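Local coordinates for aminopeptidase YwaD (Bacillus subtilis, PDB 6HC6), which releases N-terminal amino acids from peptides by hydrolysis, as a secreted, monomeric M28 aminopeptidase that binds two zinc ions, at residues S316-T327 with I381-G389; P242-S253 with K284-E295. One frame throughout, in Å; residues are numbered along the deposited sequence.

Interaction 1 (S316-T327 with I381-G389); sequences SEVNFNLDMVGT and IDSANFIWG. With ZN (zinc ion), chain D.
Asp323 N bonds to Phe386 O just past the end of strand 316-322, while the Asp323 carboxylate chelates a zinc ion through OD1 (2.1 Å) and OD2 (2.2 Å). CG lies anti to the backbone N (chi1 -170°), a turn that carries the carboxylate to the metal; Asn385 OD1 lies 3.3 Å from Asp323 CB. Asn319 N gives a short bond of 2.8 Å to Asp382 O. The backbone of Asn321 works in both directions, donating to Ala384 O and accepting from Phe386 N, the latter with N-H...O at 162°. On the same face of the sheet the Asn321 and Asn385 side chains cross at an angle, and Asn321 ND2 donates to Asn385 OD1 at 2.9 Å. The two amide planes are 44° apart, and the nitrogen stands above the plane of the accepting carbonyl instead of meeting a lone pair. Thr248 OG1 bonds to Asn321 OD1 and helps set its amide. An alanine in place of Asn385 would probably cost the strands this side-chain bond and Asp323 CB its contact with OD1. The strands 316-322 and 382-389 run parallel, as neighbours within the mixed eight-stranded sheet of the M28 catalytic domain. Farther on, Trp388 N bonds to Met324 O, and NE1 makes a weak bond to Val325 O; the indole N-H is what suits a tryptophan to this place. On the other face, apolar side chains pack: Phe320 and Phe386 lie side by side, pointing the same way, with Phe386 CE1 at the edge of the Phe320 ring, 3.7 Å from CD2, and Leu322 CD2 touches Phe386 CD1. Helix 346-358 covers Phe320 through Val347.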
# COMPACT_ATOMS: atom_id res chain seq x y z
N SER A 316 12.38 -3.15 20.66
CA SER A 316 11.21 -2.70 19.91
C SER A 316 9.93 -3.09 20.64
O SER A 316 9.71 -4.26 20.94
CB SER A 316 11.21 -3.29 18.51
OG SER A 316 12.27 -2.77 17.74
N GLU A 317 9.08 -2.10 20.91
CA GLU A 317 7.91 -2.32 21.75
C GLU A 317 6.62 -2.42 20.96
O GLU A 317 5.87 -3.40 21.12
CB GLU A 317 7.79 -1.20 22.79
CG GLU A 317 6.61 -1.36 23.73
CD GLU A 317 6.57 -0.26 24.76
OE1 GLU A 317 7.59 -0.04 25.43
OE2 GLU A 317 5.52 0.41 24.89
N VAL A 318 6.33 -1.44 20.11
CA VAL A 318 5.01 -1.36 19.50
C VAL A 318 5.12 -0.55 18.22
O VAL A 318 5.94 0.37 18.12
CB VAL A 318 4.00 -0.75 20.52
CG1 VAL A 318 4.48 0.61 21.01
CG2 VAL A 318 2.68 -0.60 19.92
N ASN A 319 4.33 -0.93 17.21
CA ASN A 319 4.20 -0.22 15.94
C ASN A 319 2.73 0.15 15.74
O ASN A 319 1.87 -0.73 15.69
CB ASN A 319 4.68 -1.09 14.77
CG ASN A 319 4.19 -0.58 13.42
OD1 ASN A 319 3.60 -1.33 12.64
ND2 ASN A 319 4.41 0.70 13.15
N PHE A 320 2.45 1.45 15.65
CA PHE A 320 1.14 1.96 15.26
C PHE A 320 1.22 2.35 13.79
O PHE A 320 1.87 3.34 13.45
CB PHE A 320 0.74 3.19 16.07
CG PHE A 320 0.60 2.96 17.53
CD1 PHE A 320 1.72 2.89 18.35
CD2 PHE A 320 -0.67 2.84 18.10
CE1 PHE A 320 1.59 2.69 19.72
CE2 PHE A 320 -0.80 2.64 19.47
CZ PHE A 320 0.32 2.56 20.27
N ASN A 321 0.57 1.58 12.91
CA ASN A 321 0.61 1.86 11.48
C ASN A 321 -0.72 2.49 11.06
O ASN A 321 -1.78 1.99 11.43
CB ASN A 321 0.89 0.59 10.67
CG ASN A 321 1.06 0.89 9.18
OD1 ASN A 321 2.05 1.48 8.76
ND2 ASN A 321 0.09 0.49 8.38
N LEU A 322 -0.64 3.59 10.31
CA LEU A 322 -1.81 4.34 9.86
C LEU A 322 -1.96 4.19 8.35
O LEU A 322 -1.09 4.65 7.60
CB LEU A 322 -1.66 5.82 10.23
CG LEU A 322 -1.23 6.00 11.69
CD1 LEU A 322 -0.87 7.44 11.98
CD2 LEU A 322 -2.36 5.54 12.57
N ASP A 323 -3.05 3.59 7.89
CA ASP A 323 -3.23 3.37 6.45
C ASP A 323 -4.72 3.43 6.15
O ASP A 323 -5.45 2.49 6.47
CB ASP A 323 -2.62 2.03 6.02
CG ASP A 323 -2.55 1.84 4.50
OD1 ASP A 323 -3.10 2.65 3.75
OD2 ASP A 323 -1.92 0.85 4.04
N MET A 324 -5.14 4.53 5.57
CA MET A 324 -6.52 4.81 5.16
C MET A 324 -7.35 5.28 6.34
O MET A 324 -8.22 4.61 6.77
CB MET A 324 -7.13 3.63 4.41
CG MET A 324 -6.59 3.48 3.01
SD MET A 324 -7.05 2.02 2.07
CE MET A 324 -8.80 2.27 1.94
N VAL A 325 -7.06 6.48 6.77
CA VAL A 325 -7.69 6.97 7.98
C VAL A 325 -8.46 8.27 7.73
O VAL A 325 -8.75 8.99 8.66
CB VAL A 325 -6.66 7.16 9.10
CG1 VAL A 325 -6.19 5.79 9.62
CG2 VAL A 325 -5.48 8.00 8.62
N GLY A 326 -8.83 8.56 6.48
CA GLY A 326 -9.55 9.80 6.26
C GLY A 326 -10.70 9.81 5.26
O GLY A 326 -11.09 10.88 4.81
N THR A 327 -11.26 8.65 4.91
CA THR A 327 -12.24 8.67 3.84
C THR A 327 -13.49 9.43 4.28
O THR A 327 -13.87 9.40 5.45
CB THR A 327 -12.63 7.26 3.40
OG1 THR A 327 -13.48 7.35 2.25
CG2 THR A 327 -13.40 6.54 4.49
N ILE A 381 7.21 -7.96 16.87
CA ILE A 381 6.92 -6.68 17.50
C ILE A 381 5.41 -6.47 17.44
O ILE A 381 4.81 -6.60 16.37
CB ILE A 381 7.67 -5.54 16.80
CG1 ILE A 381 9.19 -5.78 16.86
CG2 ILE A 381 7.29 -4.20 17.38
CD1 ILE A 381 9.93 -5.07 15.73
N ASP A 382 4.80 -6.16 18.58
CA ASP A 382 3.38 -5.82 18.60
C ASP A 382 3.07 -4.73 17.58
O ASP A 382 3.67 -3.65 17.63
CB ASP A 382 2.98 -5.33 19.99
CG ASP A 382 3.07 -6.41 21.05
OD1 ASP A 382 4.14 -7.03 21.18
OD2 ASP A 382 2.07 -6.58 21.78
N SER A 383 2.12 -4.98 16.68
CA SER A 383 1.83 -3.98 15.66
C SER A 383 0.37 -4.09 15.26
O SER A 383 -0.26 -5.13 15.42
CB SER A 383 2.69 -4.16 14.41
OG SER A 383 2.30 -5.34 13.71
N ALA A 384 -0.14 -3.02 14.69
CA ALA A 384 -1.47 -3.01 14.14
C ALA A 384 -1.60 -1.90 13.11
O ALA A 384 -0.86 -1.00 13.09
CB ALA A 384 -2.50 -2.79 15.19
N ASN A 385 -2.62 -2.04 12.29
CA ASN A 385 -2.94 -1.08 11.26
C ASN A 385 -4.31 -0.45 11.52
O ASN A 385 -5.20 -1.15 11.72
CB ASN A 385 -2.95 -1.76 9.91
CG ASN A 385 -3.25 -0.82 8.80
OD1 ASN A 385 -2.82 0.27 8.79
ND2 ASN A 385 -4.01 -1.28 7.87
N PHE A 386 -4.41 0.86 11.53
CA PHE A 386 -5.62 1.59 11.76
C PHE A 386 -6.24 2.00 10.41
O PHE A 386 -5.60 2.60 9.62
CB PHE A 386 -5.37 2.81 12.61
CG PHE A 386 -4.88 2.52 14.00
CD1 PHE A 386 -3.59 2.20 14.22
CD2 PHE A 386 -5.71 2.55 15.07
CE1 PHE A 386 -3.12 1.92 15.46
CE2 PHE A 386 -5.26 2.27 16.32
CZ PHE A 386 -3.96 1.97 16.53
N ILE A 387 -7.53 1.75 10.25
CA ILE A 387 -8.20 2.02 8.97
C ILE A 387 -9.71 2.11 9.22
O ILE A 387 -10.26 1.36 10.04
CB ILE A 387 -7.84 0.92 7.94
CG1 ILE A 387 -8.60 1.10 6.62
CG2 ILE A 387 -8.09 -0.45 8.52
CD1 ILE A 387 -8.11 0.16 5.53
N TRP A 388 -10.38 3.04 8.53
CA TRP A 388 -11.83 3.12 8.64
C TRP A 388 -12.47 2.04 7.78
O TRP A 388 -11.96 1.69 6.71
CB TRP A 388 -12.38 4.48 8.19
CG TRP A 388 -12.01 5.65 9.04
CD1 TRP A 388 -11.06 6.60 8.75
CD2 TRP A 388 -12.58 6.02 10.29
NE1 TRP A 388 -11.01 7.54 9.77
CE2 TRP A 388 -11.93 7.20 10.72
CE3 TRP A 388 -13.58 5.46 11.10
CZ2 TRP A 388 -12.26 7.83 11.93
CZ3 TRP A 388 -13.90 6.09 12.29
CH2 TRP A 388 -13.24 7.26 12.69
N GLY A 389 -13.62 1.55 8.23
CA GLY A 389 -14.33 0.54 7.47
C GLY A 389 -15.82 0.59 7.75
O GLY A 389 -16.27 1.16 8.74
ZN ZN D . -2.47 1.61 2.03
O HOH W 1 6.83 -6.13 20.83
O HOH W 2 -3.92 0.23 2.11
O HOH W 3 -1.95 0.33 0.50

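Interaction 2 (P242-S253 with K284-E295); sequences PDIVYVTAHYDS and KEIRFIAFGAEE. With ZN (zinc ion), chain D; ZN (zinc ion), chain E.
Strands 244-250 and 285-291 pair in parallel through the core of the M28 domain, the two strands of a beta-alpha-beta unit whose helix, 260-277, joins them. Their backbones alternate as donor and acceptor from Glu285 N to Tyr251 N, with Arg287 N to Val245 O at 2.8 Å and 170°. Beta-branched Val247 suits the extended chain, its CB set 3.7 Å from Phe288 CD2. On the opposite face, Thr248 CB lies 3.3 Å from Phe291 CE2. Arg287, extended from CG to NE, lays its aliphatic part along the ring of Tyr246, while Ile244 CD1 sits over one face of its guanidinium. That flat group approaches Glu285 side-on, NE and NH2 both bonding to OE1 from the same face of the carboxylate; Glu312 takes NH1, so the buried charge has acidic partners.

At the C-terminal ends of the strands the contact becomes a metal site. His250 CG sits between the backbone N and the carbonyl carbon (chi1 74°), which swings the ring out to bind one zinc ion through NE2 at 2.2 Å. Its ND1 donates to Asp252 OD1, and the same carboxylate receives Glu295 N on the syn lone pair of OD2 (2.9 Å), with a weak bond from Glu294 N to OD1. Asp252 thus ties the histidine to the backbone of the two glutamates. Glu295 chelates the second zinc ion with both oxygens. Glu294 lies over the His250 ring, and its OE2 accepts a hydrogen bond of 2.7 Å from the water that bridges the metals, an arrangement consistent with the general-base glutamate of M28 aminopeptidases activating a zinc-bound water for peptide hydrolysis.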
# COMPACT_ATOMS: atom_id res chain seq x y z
N PRO A 242 16.67 2.88 25.09
CA PRO A 242 15.23 3.03 25.36
C PRO A 242 14.38 2.07 24.54
O PRO A 242 14.77 1.59 23.47
CB PRO A 242 14.95 4.48 24.96
CG PRO A 242 16.00 4.79 23.93
CD PRO A 242 17.23 4.04 24.38
N ASP A 243 13.18 1.79 25.06
CA ASP A 243 12.18 1.08 24.28
C ASP A 243 11.79 1.91 23.06
O ASP A 243 11.70 3.13 23.14
CB ASP A 243 10.94 0.80 25.14
CG ASP A 243 11.21 -0.18 26.28
OD1 ASP A 243 12.17 -0.98 26.18
OD2 ASP A 243 10.48 -0.12 27.29
N ILE A 244 11.57 1.24 21.93
CA ILE A 244 11.27 1.92 20.68
C ILE A 244 9.79 1.78 20.35
O ILE A 244 9.24 0.66 20.38
CB ILE A 244 12.12 1.37 19.52
CG1 ILE A 244 13.60 1.54 19.81
CG2 ILE A 244 11.80 2.13 18.24
CD1 ILE A 244 14.44 0.58 19.02
N VAL A 245 9.16 2.90 19.99
CA VAL A 245 7.78 2.94 19.52
C VAL A 245 7.80 3.47 18.09
O VAL A 245 8.47 4.47 17.81
CB VAL A 245 6.92 3.85 20.44
CG1 VAL A 245 5.53 4.12 19.84
CG2 VAL A 245 6.83 3.25 21.84
N TYR A 246 7.13 2.76 17.18
CA TYR A 246 7.11 3.13 15.78
C TYR A 246 5.73 3.66 15.39
O TYR A 246 4.73 3.00 15.66
CB TYR A 246 7.46 1.92 14.89
CG TYR A 246 8.77 1.23 15.23
CD1 TYR A 246 9.94 1.54 14.55
CD2 TYR A 246 8.82 0.22 16.19
CE1 TYR A 246 11.12 0.90 14.83
CE2 TYR A 246 10.00 -0.43 16.47
CZ TYR A 246 11.15 -0.08 15.79
OH TYR A 246 12.33 -0.71 16.05
N VAL A 247 5.69 4.83 14.77
CA VAL A 247 4.45 5.39 14.23
C VAL A 247 4.68 5.55 12.73
O VAL A 247 5.60 6.27 12.32
CB VAL A 247 4.08 6.74 14.87
CG1 VAL A 247 2.72 7.21 14.34
CG2 VAL A 247 4.05 6.61 16.38
N THR A 248 3.89 4.83 11.92
CA THR A 248 4.30 4.61 10.54
C THR A 248 3.12 4.73 9.58
O THR A 248 1.95 4.54 9.94
CB THR A 248 4.97 3.24 10.35
OG1 THR A 248 4.02 2.19 10.55
CG2 THR A 248 6.15 3.05 11.33
N ALA A 249 3.45 5.04 8.33
CA ALA A 249 2.46 5.20 7.27
C ALA A 249 3.19 5.17 5.94
O ALA A 249 4.28 5.72 5.83
CB ALA A 249 1.72 6.53 7.43
N HIS A 250 2.60 4.53 4.93
CA HIS A 250 3.23 4.53 3.61
C HIS A 250 2.79 5.74 2.81
O HIS A 250 1.64 6.17 2.89
CB HIS A 250 2.95 3.22 2.86
CG HIS A 250 1.56 3.07 2.30
ND1 HIS A 250 1.23 3.46 1.02
CD2 HIS A 250 0.46 2.46 2.80
CE1 HIS A 250 -0.04 3.17 0.78
NE2 HIS A 250 -0.52 2.52 1.83
N TYR A 251 3.72 6.30 2.03
CA TYR A 251 3.44 7.54 1.33
C TYR A 251 3.40 7.34 -0.18
O TYR A 251 3.24 8.32 -0.92
CB TYR A 251 4.46 8.62 1.72
CG TYR A 251 5.86 8.38 1.23
CD1 TYR A 251 6.73 7.53 1.91
CD2 TYR A 251 6.33 9.02 0.10
CE1 TYR A 251 8.01 7.29 1.45
CE2 TYR A 251 7.63 8.81 -0.36
CZ TYR A 251 8.46 7.94 0.32
OH TYR A 251 9.74 7.71 -0.12
N ASP A 252 3.49 6.09 -0.66
CA ASP A 252 3.29 5.85 -2.08
C ASP A 252 1.82 5.52 -2.37
O ASP A 252 1.04 5.23 -1.46
CB ASP A 252 4.19 4.72 -2.58
CG ASP A 252 3.83 3.37 -1.99
OD1 ASP A 252 3.64 3.29 -0.75
OD2 ASP A 252 3.77 2.38 -2.75
N SER A 253 1.46 5.56 -3.65
CA SER A 253 0.11 5.22 -4.08
C SER A 253 0.20 4.40 -5.36
O SER A 253 1.26 4.30 -5.98
CB SER A 253 -0.77 6.46 -4.30
OG SER A 253 -0.36 7.16 -5.45
N LYS A 284 10.59 6.77 25.97
CA LYS A 284 10.65 5.94 24.78
C LYS A 284 11.37 6.67 23.65
O LYS A 284 11.35 7.90 23.57
CB LYS A 284 9.25 5.54 24.31
CG LYS A 284 8.31 5.12 25.41
CD LYS A 284 8.64 3.72 25.91
CE LYS A 284 7.58 3.24 26.89
NZ LYS A 284 7.90 1.91 27.46
N GLU A 285 11.99 5.89 22.78
CA GLU A 285 12.46 6.40 21.50
C GLU A 285 11.33 6.24 20.49
O GLU A 285 10.87 5.12 20.24
CB GLU A 285 13.71 5.64 21.03
CG GLU A 285 14.21 6.11 19.67
CD GLU A 285 15.47 5.40 19.22
OE1 GLU A 285 15.73 5.33 18.00
OE2 GLU A 285 16.21 4.91 20.10
N ILE A 286 10.86 7.35 19.93
CA ILE A 286 9.72 7.31 19.02
C ILE A 286 10.24 7.54 17.60
O ILE A 286 10.86 8.57 17.32
CB ILE A 286 8.64 8.32 19.39
CG1 ILE A 286 8.28 8.18 20.87
CG2 ILE A 286 7.42 8.08 18.52
CD1 ILE A 286 7.35 9.28 21.36
N ARG A 287 9.99 6.58 16.72
CA ARG A 287 10.40 6.68 15.33
C ARG A 287 9.16 6.87 14.48
O ARG A 287 8.29 5.99 14.41
CB ARG A 287 11.17 5.42 14.92
CG ARG A 287 12.35 5.16 15.82
CD ARG A 287 13.23 4.07 15.27
NE ARG A 287 14.39 3.84 16.14
CZ ARG A 287 15.25 2.84 15.99
NH1 ARG A 287 15.10 1.97 15.00
NH2 ARG A 287 16.27 2.72 16.83
N PHE A 288 9.07 8.04 13.84
CA PHE A 288 8.00 8.29 12.88
C PHE A 288 8.52 7.95 11.50
O PHE A 288 9.56 8.46 11.07
CB PHE A 288 7.55 9.75 12.93
CG PHE A 288 7.05 10.18 14.27
CD1 PHE A 288 7.92 10.69 15.22
CD2 PHE A 288 5.71 10.04 14.60
CE1 PHE A 288 7.47 11.09 16.47
CE2 PHE A 288 5.25 10.43 15.86
CZ PHE A 288 6.14 10.96 16.79
N ILE A 289 7.85 7.04 10.81
CA ILE A 289 8.38 6.57 9.55
C ILE A 289 7.34 6.72 8.46
O ILE A 289 6.20 6.27 8.61
CB ILE A 289 8.85 5.11 9.62
CG1 ILE A 289 9.70 4.92 10.88
CG2 ILE A 289 9.60 4.79 8.35
CD1 ILE A 289 10.36 3.57 10.95
N ALA A 290 7.75 7.32 7.35
CA ALA A 290 7.02 7.29 6.09
C ALA A 290 7.67 6.22 5.21
O ALA A 290 8.83 6.37 4.80
CB ALA A 290 7.04 8.67 5.43
N PHE A 291 6.94 5.13 4.95
CA PHE A 291 7.47 4.00 4.20
C PHE A 291 7.23 4.19 2.71
O PHE A 291 6.11 4.49 2.30
CB PHE A 291 6.80 2.70 4.63
CG PHE A 291 7.26 2.18 5.96
CD1 PHE A 291 8.61 1.92 6.19
CD2 PHE A 291 6.35 1.93 6.97
CE1 PHE A 291 9.03 1.46 7.44
CE2 PHE A 291 6.76 1.45 8.20
CZ PHE A 291 8.11 1.22 8.43
N GLY A 292 8.26 3.97 1.90
CA GLY A 292 8.05 3.97 0.47
C GLY A 292 7.65 2.59 -0.04
O GLY A 292 7.78 1.59 0.66
N ALA A 293 7.12 2.56 -1.26
CA ALA A 293 6.94 1.30 -2.01
C ALA A 293 6.10 0.26 -1.26
O ALA A 293 6.30 -0.94 -1.40
CB ALA A 293 8.30 0.69 -2.39
N GLU A 294 5.13 0.70 -0.47
CA GLU A 294 4.23 -0.28 0.15
C GLU A 294 3.34 -0.99 -0.87
O GLU A 294 2.97 -2.15 -0.66
CB GLU A 294 3.35 0.42 1.19
CG GLU A 294 2.43 -0.50 2.00
CD GLU A 294 1.13 -0.86 1.30
OE1 GLU A 294 0.53 -1.89 1.68
OE2 GLU A 294 0.73 -0.14 0.35
N GLU A 295 2.97 -0.31 -1.94
CA GLU A 295 1.97 -0.88 -2.84
C GLU A 295 2.55 -2.01 -3.66
O GLU A 295 1.79 -2.77 -4.26
CB GLU A 295 1.38 0.20 -3.76
CG GLU A 295 0.62 1.34 -3.04
CD GLU A 295 -0.78 0.92 -2.52
OE1 GLU A 295 -1.11 -0.29 -2.51
OE2 GLU A 295 -1.53 1.81 -2.10
ZN ZN D . -2.47 1.61 2.03
ZN ZN E . -3.10 0.43 -1.50
O HOH W 3 -1.95 0.33 0.50
O HOH W 2 -3.92 0.23 2.11

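Overall arrangement
Strands 244-250 and 316-322 are neighbours in one sheet, so interaction 2 and interaction 1 lie side by side, their centres about 10 Å apart, and follow one another along the chain. Phe320 N lies 2.7 Å from Tyr246 O and Ser316 OG lies 2.7 Å from Tyr246 OH, both probable hydrogen bonds that join the two pairs at a distance from the metals. At the C-terminal ends of the strands they converge: Asp323 of interaction 1 and His250 of interaction 2 bind the same zinc ion, with Asp323 OD2 and His250 NE2 3.1 Å apart. Asp262 bridges to the second zinc ion, which Glu295, His401 and Glu452 also hold.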